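Local coordinates for uncharacterized protein (Pyrococcus horikoshii, PDB 1ZJJ) that is uncharacterized but probably acts as a magnesium-dependent phosphatase of the haloacid dehalogenase (HAD) superfamily, at residues L140-R143 with T147-G150. Residues are numbered along the deposited sequence; the frame is centred on the assembly and turned at random.
Sequences LAIR and TFIG
Ile142 meets Phe148 where helix 132-143 lies against strand 147-150. The CA atoms of the two residues are 6.0 Å apart, and Ile142 CB points at the strand. From CB the side chain forks. On one branch Ile142 CG2 reaches Phe148 CB at 4.0 Å. On the other Ile142 CG1, anti to the carbonyl carbon (chi1 -68°), passes Phe148 CB at 4.1 Å. It also comes loosely near the backbone O of Thr147. An extended chi2 of 170° then carries CD1 out over one face of the Phe148 ring. Ile142 CD1 makes a CH-pi contact, 3.8 Å from the Phe148 ring centroid and 25° off the normal. It is displaced toward the CG-CD1 bond at the rim of the ring, and Ile142 CD1 lies 3.5 Å from Phe148 CG. Strand 121-124, helix 132-143 and strand 147-150 form a beta-alpha-beta unit, and this contact joins its helix to its second strand, in the smaller parallel sheet and away from the magnesium site. The link between the segments is apolar, with no hydrogen bond across it. Val122 of strand 121-124 also touches Ile142. Helix 167-178 packs on the same pair: Thr178 touches both side chains, and Ile171 and Leu174 touch Phe148.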
loop_
_atom_site.group_PDB
_atom_site.type_symbol
_atom_site.label_atom_id
_atom_site.label_comp_id
_atom_site.label_asym_id
_atom_site.label_seq_id
_atom_site.Cartn_x
_atom_site.Cartn_y
_atom_site.Cartn_z
ATOM N N LEU B 140 3.527 13.885 0.710
ATOM C CA LEU B 140 4.130 15.191 0.465
ATOM C C LEU B 140 5.084 15.544 1.600
ATOM O O LEU B 140 6.198 16.003 1.360
ATOM C CB LEU B 140 3.045 16.266 0.335
ATOM C CG LEU B 140 2.213 16.223 -0.956
ATOM C CD1 LEU B 140 1.068 17.212 -0.884
ATOM C CD2 LEU B 140 3.112 16.532 -2.141
ATOM N N ALA B 141 4.652 15.305 2.833
ATOM C CA ALA B 141 5.476 15.611 4.001
ATOM C C ALA B 141 6.741 14.751 4.057
ATOM O O ALA B 141 7.843 15.267 4.221
ATOM C CB ALA B 141 4.657 15.429 5.268
ATOM N N ILE B 142 6.588 13.435 3.913
ATOM C CA ILE B 142 7.744 12.537 3.940
ATOM C C ILE B 142 8.726 12.894 2.817
ATOM O O ILE B 142 9.945 12.827 3.009
ATOM C CB ILE B 142 7.313 11.066 3.790
ATOM C CG1 ILE B 142 6.538 10.629 5.036
ATOM C CG2 ILE B 142 8.541 10.185 3.555
ATOM C CD1 ILE B 142 5.869 9.267 4.893
ATOM N N ARG B 143 8.193 13.258 1.649
ATOM C CA ARG B 143 9.031 13.648 0.514
ATOM C C ARG B 143 9.725 14.975 0.777
ATOM O O ARG B 143 10.736 15.301 0.155
ATOM C CB ARG B 143 8.184 13.762 -0.758
ATOM C CG ARG B 143 8.279 12.530 -1.596
ATOM C CD ARG B 143 7.255 12.492 -2.674
ATOM N NE ARG B 143 7.308 11.185 -3.304
ATOM C CZ ARG B 143 8.288 10.788 -4.102
ATOM N NH1 ARG B 143 9.299 11.598 -4.379
ATOM N NH2 ARG B 143 8.258 9.566 -4.613
ATOM N N THR B 147 10.146 12.611 8.873
ATOM C CA THR B 147 10.450 11.238 9.261
ATOM C C THR B 147 9.243 10.361 8.900
ATOM O O THR B 147 8.099 10.788 9.026
ATOM C CB THR B 147 10.702 11.125 10.782
ATOM O OG1 THR B 147 11.579 12.179 11.206
ATOM C CG2 THR B 147 11.347 9.785 11.111
ATOM N N PHE B 148 9.510 9.145 8.439
ATOM C CA PHE B 148 8.462 8.202 8.067
ATOM C C PHE B 148 8.509 7.118 9.147
ATOM O O PHE B 148 9.427 6.298 9.171
ATOM C CB PHE B 148 8.774 7.630 6.674
ATOM C CG PHE B 148 7.778 6.611 6.161
ATOM C CD1 PHE B 148 6.588 6.344 6.833
ATOM C CD2 PHE B 148 8.043 5.925 4.975
ATOM C CE1 PHE B 148 5.674 5.400 6.327
ATOM C CE2 PHE B 148 7.141 4.984 4.462
ATOM C CZ PHE B 148 5.958 4.721 5.134
ATOM N N ILE B 149 7.534 7.152 10.052
ATOM C CA ILE B 149 7.447 6.201 11.166
ATOM C C ILE B 149 6.178 5.347 11.113
ATOM O O ILE B 149 5.067 5.874 11.016
ATOM C CB ILE B 149 7.446 6.943 12.523
ATOM C CG1 ILE B 149 8.684 7.828 12.631
ATOM C CG2 ILE B 149 7.400 5.937 13.677
ATOM C CD1 ILE B 149 8.541 8.946 13.655
ATOM N N GLY B 150 6.349 4.031 11.187
ATOM C CA GLY B 150 5.210 3.129 11.165
ATOM C C GLY B 150 5.070 2.461 12.521
ATOM O O GLY B 150 6.056 1.983 13.067
#